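Local coordinates for acetylated cis-Golgi protein, involved in ER-to-Golgi transport (Saccharomyces cerevisiae, PDB 6G8Y) that probably acts in ER-to-Golgi transport as the yeast member of the GRASP family, through a PDZ domain of the kind that binds golgins, at residues A[33-36]-A[42-45]; A[61-66]-A[70-75]. All coordinates share one frame; numbering follows the deposited sequence.

Contact 1 (A[33-36]-A[42-45])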
loop_
_atom_site.group_PDB
_atom_site.type_symbol
_atom_site.label_atom_id
_atom_site.label_comp_id
_atom_site.label_asym_id
_atom_site.label_seq_id
_atom_site.Cartn_x
_atom_site.Cartn_y
_atom_site.Cartn_z
ATOM N N ASP A 33 -4.369 3.174 7.938
ATOM C CA ASP A 33 -4.403 1.984 7.098
ATOM C C ASP A 33 -3.377 2.167 5.980
ATOM O O ASP A 33 -3.621 2.881 5.009
ATOM C CB ASP A 33 -5.798 1.796 6.511
ATOM C CG ASP A 33 -6.828 1.316 7.533
ATOM O OD1 ASP A 33 -6.453 0.672 8.525
ATOM O OD2 ASP A 33 -8.039 1.559 7.308
ATOM N N TYR A 34 -2.227 1.518 6.123
ATOM C CA TYR A 34 -1.177 1.595 5.108
ATOM C C TYR A 34 -1.447 0.549 4.035
ATOM O O TYR A 34 -1.839 -0.576 4.342
ATOM C CB TYR A 34 0.186 1.285 5.719
ATOM C CG TYR A 34 0.776 2.426 6.469
ATOM C CD1 TYR A 34 1.416 3.459 5.780
ATOM C CD2 TYR A 34 0.745 2.465 7.855
ATOM C CE1 TYR A 34 2.003 4.508 6.446
ATOM C CE2 TYR A 34 1.326 3.530 8.542
ATOM C CZ TYR A 34 1.957 4.542 7.824
ATOM O OH TYR A 34 2.549 5.598 8.466
ATOM N N ILE A 35 -1.223 0.927 2.773
ATOM C CA ILE A 35 -1.176 -0.056 1.700
ATOM C C ILE A 35 0.171 -0.745 1.748
ATOM O O ILE A 35 1.208 -0.111 1.575
ATOM C CB ILE A 35 -1.326 0.576 0.304
ATOM C CG1 ILE A 35 -2.584 1.415 0.198
ATOM C CG2 ILE A 35 -1.309 -0.500 -0.761
ATOM C CD1 ILE A 35 -3.784 0.748 0.763
ATOM N N VAL A 36 0.135 -2.051 1.972
ATOM C CA VAL A 36 1.352 -2.864 2.004
ATOM C C VAL A 36 1.521 -3.768 0.784
ATOM O O VAL A 36 2.610 -4.283 0.530
ATOM C CB VAL A 36 1.462 -3.645 3.338
ATOM C CG1 VAL A 36 1.607 -2.656 4.488
ATOM C CG2 VAL A 36 0.293 -4.581 3.574
ATOM N N PRO A 42 4.153 -7.229 -2.356
ATOM C CA PRO A 42 4.424 -5.947 -1.731
ATOM C C PRO A 42 4.402 -4.785 -2.717
ATOM O O PRO A 42 4.675 -4.942 -3.920
ATOM C CB PRO A 42 5.856 -6.120 -1.175
ATOM C CG PRO A 42 5.943 -7.588 -0.942
ATOM C CD PRO A 42 5.250 -8.187 -2.121
ATOM N N VAL A 43 4.112 -3.610 -2.190
ATOM C CA VAL A 43 4.212 -2.394 -2.994
ATOM C C VAL A 43 5.680 -2.271 -3.470
ATOM O O VAL A 43 6.594 -2.359 -2.663
ATOM C CB VAL A 43 3.802 -1.154 -2.176
ATOM C CG1 VAL A 43 4.013 0.126 -2.975
ATOM C CG2 VAL A 43 2.351 -1.258 -1.714
ATOM N N PRO A 44 5.906 -2.068 -4.767
ATOM C CA PRO A 44 7.307 -1.909 -5.205
ATOM C C PRO A 44 7.794 -0.488 -4.870
ATOM O O PRO A 44 7.108 0.507 -5.161
ATOM C CB PRO A 44 7.236 -2.167 -6.699
ATOM C CG PRO A 44 5.876 -1.740 -7.065
ATOM C CD PRO A 44 4.969 -2.065 -5.893
ATOM N N VAL A 45 8.970 -0.419 -4.270
ATOM C CA VAL A 45 9.500 0.817 -3.720
ATOM C C VAL A 45 10.977 0.969 -4.101
ATOM O O VAL A 45 11.738 -0.016 -4.096
ATOM C CB VAL A 45 9.319 0.785 -2.193
ATOM C CG1 VAL A 45 10.111 1.852 -1.500
ATOM C CG2 VAL A 45 7.848 0.900 -1.836
#

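Contact 2 (A[61-66]-A[70-75])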
loop_
_atom_site.group_PDB
_atom_site.type_symbol
_atom_site.label_atom_id
_atom_site.label_comp_id
_atom_site.label_asym_id
_atom_site.label_seq_id
_atom_site.Cartn_x
_atom_site.Cartn_y
_atom_site.Cartn_z
ATOM N N THR A 61 1.828 1.588 -12.138
ATOM C CA THR A 61 1.003 1.885 -13.304
ATOM C C THR A 61 0.631 0.608 -14.057
ATOM O O THR A 61 -0.529 0.399 -14.421
ATOM C CB THR A 61 1.697 2.855 -14.270
ATOM O OG1 THR A 61 2.073 4.061 -13.604
ATOM C CG2 THR A 61 0.776 3.180 -15.453
ATOM N N SER A 62 1.621 -0.263 -14.264
ATOM C CA SER A 62 1.375 -1.524 -14.955
ATOM C C SER A 62 0.424 -2.420 -14.181
ATOM O O SER A 62 -0.456 -3.028 -14.764
ATOM C CB SER A 62 2.699 -2.227 -15.209
ATOM O OG SER A 62 3.529 -1.431 -16.044
ATOM N N ILE A 63 0.594 -2.501 -12.869
ATOM C CA ILE A 63 -0.288 -3.317 -12.051
ATOM C C ILE A 63 -1.714 -2.811 -12.175
ATOM O O ILE A 63 -2.655 -3.587 -12.388
ATOM C CB ILE A 63 0.150 -3.293 -10.571
ATOM C CG1 ILE A 63 1.472 -4.039 -10.390
ATOM C CG2 ILE A 63 -0.896 -3.921 -9.664
ATOM C CD1 ILE A 63 2.205 -3.712 -9.111
ATOM N N PHE A 64 -1.907 -1.512 -11.998
ATOM C CA PHE A 64 -3.264 -0.928 -12.106
ATOM C C PHE A 64 -3.855 -1.148 -13.496
ATOM O O PHE A 64 -5.031 -1.532 -13.631
ATOM C CB PHE A 64 -3.253 0.555 -11.675
ATOM C CG PHE A 64 -3.406 0.746 -10.194
ATOM C CD1 PHE A 64 -2.435 0.337 -9.299
ATOM C CD2 PHE A 64 -4.566 1.315 -9.702
ATOM C CE1 PHE A 64 -2.624 0.494 -7.934
ATOM C CE2 PHE A 64 -4.745 1.488 -8.341
ATOM C CZ PHE A 64 -3.792 1.045 -7.456
ATOM N N ASN A 65 -3.039 -0.957 -14.521
ATOM C CA ASN A 65 -3.581 -1.057 -15.885
ATOM C C ASN A 65 -3.913 -2.512 -16.250
ATOM O O ASN A 65 -4.864 -2.755 -17.002
ATOM C CB ASN A 65 -2.679 -0.336 -16.886
ATOM C CG ASN A 65 -2.807 1.183 -16.792
ATOM O OD1 ASN A 65 -3.800 1.733 -16.240
ATOM N ND2 ASN A 65 -1.829 1.874 -17.329
ATOM N N GLU A 66 -3.245 -3.475 -15.632
ATOM C CA GLU A 66 -3.635 -4.881 -15.804
ATOM C C GLU A 66 -5.028 -5.178 -15.243
ATOM O O GLU A 66 -5.681 -6.147 -15.625
ATOM C CB GLU A 66 -2.591 -5.793 -15.171
ATOM C CG GLU A 66 -1.395 -6.009 -16.094
ATOM C CD GLU A 66 -0.162 -6.575 -15.423
ATOM O OE1 GLU A 66 0.957 -6.250 -15.886
ATOM O OE2 GLU A 66 -0.292 -7.353 -14.458
ATOM N N ARG A 70 -11.846 -4.040 -14.009
ATOM C CA ARG A 70 -12.137 -5.076 -13.018
ATOM C C ARG A 70 -11.617 -4.599 -11.660
ATOM O O ARG A 70 -11.277 -3.427 -11.510
ATOM C CB ARG A 70 -11.588 -6.447 -13.466
ATOM C CG ARG A 70 -10.073 -6.546 -13.571
ATOM C CD ARG A 70 -9.649 -7.900 -14.124
ATOM N NE ARG A 70 -8.210 -8.045 -14.356
ATOM C CZ ARG A 70 -7.327 -8.699 -13.607
ATOM N NH1 ARG A 70 -7.653 -9.292 -12.464
ATOM N NH2 ARG A 70 -6.055 -8.749 -14.019
ATOM N N THR A 71 -11.553 -5.496 -10.683
ATOM C CA THR A 71 -11.270 -5.167 -9.317
ATOM C C THR A 71 -9.817 -5.435 -9.014
ATOM O O THR A 71 -9.273 -6.498 -9.344
ATOM C CB THR A 71 -12.141 -6.058 -8.395
ATOM O OG1 THR A 71 -13.495 -5.846 -8.789
ATOM C CG2 THR A 71 -11.882 -5.674 -6.975
ATOM N N LEU A 72 -9.180 -4.479 -8.329
ATOM C CA LEU A 72 -7.838 -4.699 -7.765
ATOM C C LEU A 72 -7.978 -4.962 -6.266
ATOM O O LEU A 72 -8.654 -4.180 -5.552
ATOM C CB LEU A 72 -6.970 -3.452 -7.984
ATOM C CG LEU A 72 -5.579 -3.451 -7.344
ATOM C CD1 LEU A 72 -4.695 -4.475 -8.002
ATOM C CD2 LEU A 72 -4.933 -2.068 -7.409
ATOM N N LYS A 73 -7.290 -6.001 -5.805
ATOM C CA LYS A 73 -7.148 -6.315 -4.396
ATOM C C LYS A 73 -6.003 -5.514 -3.815
ATOM O O LYS A 73 -4.880 -5.558 -4.307
ATOM C CB LYS A 73 -6.883 -7.801 -4.230
ATOM C CG LYS A 73 -6.915 -8.332 -2.820
ATOM C CD LYS A 73 -7.027 -9.861 -2.938
ATOM C CE LYS A 73 -6.349 -10.584 -1.840
ATOM N NZ LYS A 73 -6.096 -11.977 -2.285
ATOM N N VAL A 74 -6.308 -4.777 -2.757
ATOM C CA VAL A 74 -5.373 -3.898 -2.065
ATOM C C VAL A 74 -5.146 -4.504 -0.687
ATOM O O VAL A 74 -6.102 -4.691 0.084
ATOM C CB VAL A 74 -5.976 -2.483 -1.945
ATOM C CG1 VAL A 74 -5.037 -1.524 -1.234
ATOM C CG2 VAL A 74 -6.330 -1.979 -3.346
ATOM N N ASN A 75 -3.895 -4.810 -0.380
ATOM C CA ASN A 75 -3.508 -5.381 0.907
ATOM C C ASN A 75 -3.188 -4.288 1.889
ATOM O O ASN A 75 -2.297 -3.465 1.630
ATOM C CB ASN A 75 -2.308 -6.322 0.763
ATOM C CG ASN A 75 -2.506 -7.353 -0.332
ATOM O OD1 ASN A 75 -1.833 -7.306 -1.340
ATOM N ND2 ASN A 75 -3.447 -8.300 -0.138
HETATM O O HOH W 1 -8.368 -6.089 -16.748
HETATM O O HOH W 2 -7.744 -8.202 -17.165
#

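Contact 1 (A[33-36]-A[42-45])
A single backbone hydrogen bond joins V36 to V43 where two antiparallel strands of a hairpin come together. V43 N donates to V36 O over 3.2 Å, and the amide approaches from above the carbonyl plane, 49° out of it and so off the lone pairs of the oxygen. The same oxygen receives a second, softer contact: P42 CA lies 3.3 Å from V36 O in a CA-H...O arrangement. P42, which has no amide hydrogen, contributes its CA-H instead, a weaker contact than the neighbouring N-H bond.

The apolar part is small and rests on two methyl groups. I35 CG2 meets V43 CG2 at 3.9 Å, the two side chains crossing at about a right angle. The rotation of V43 (chi1 175°) turns CG2 away from its own carbonyl carbon, and this V43 methyl also lies 3.6 Å from V36 C. The ethyl arm of I35 leads off the other way.

Around this buried pairing, I35 continues onto V74 and I76 of strand 71-78, V36 touches M6 and L10 of helix 2-10, which has the sequence of an expression tag, and V43 rests on I60 of helix 57-66. Strand 33-38 itself pairs with both strand 41-47 and strand 71-78.

Contact 2 (A[61-66]-A[70-75])
L72 sets one methyl over the face of the F64 ring and thereby joins helix 57-66 to the strand that follows it. L72 CD2 stands 3.5 Å from the centroid of the F64 ring and 21° off the normal, a CH-pi contact displaced toward the rim of the ring, with F64 CZ the nearest ring atom to L72 CD2 at 3.3 Å. The other methyl, L72 CD1, turns to I63 and meets I63 CG2 at 4.2 Å, so that the fork of the leucine straddles two consecutive helix residues. The first torsion of L72 (174°) carries CG opposite the backbone N, and the second (68°) sets the two methyls.

A polar contact joins the exposed residues E66 and R70. R70 NH2 gives a hydrogen bond to E66 O at 3.1 Å, lying above the carbonyl plane, while the bond from R70 NE to E66 O is weak. Water 1 bridges the same carbonyl and NE, and is held in the plane of the guanidinium at its edge. The carboxylate of E66 is not part of this grip: E66 OE2 stays 5.9 Å from R70 NH2, where any attraction is probably slight.

One shell out, F38 of strand 33-38 meets the F64 ring edge-to-face and also touches I63 and L72, while I91 lies against both F64 and L72. Replacing F64 with alanine is likely to leave L72 CD2 without its aromatic face, F38 without its edge-to-face partner, and a gap between helix and strand. This packing of a helix onto the sheet by way of a short connection is consistent with the PDZ fold, in which such a helix flanks the peptide-binding groove.

Contact 1 precedes contact 2 along the chain, and their centres lie about 13 Å apart, yet one strand of each lies in the same antiparallel sheet, where strands 33-38 and 71-78 are neighbours. The junction is direct: V36 N lies 2.8 Å from N75 O, a probable hydrogen bond, and I35 CD1 packs against V74 CG1 at 3.3 Å. V36 thus serves both strands flanking it, with its nitrogen used toward one and its oxygen toward the other. Helix 57-66 makes a second connection, since I60 touches the hairpin of contact 1 one turn before I63 and F64 enter contact 2. One strand pairing thus links a buried hairpin to a surface helix-strand contact within the PDZ fold.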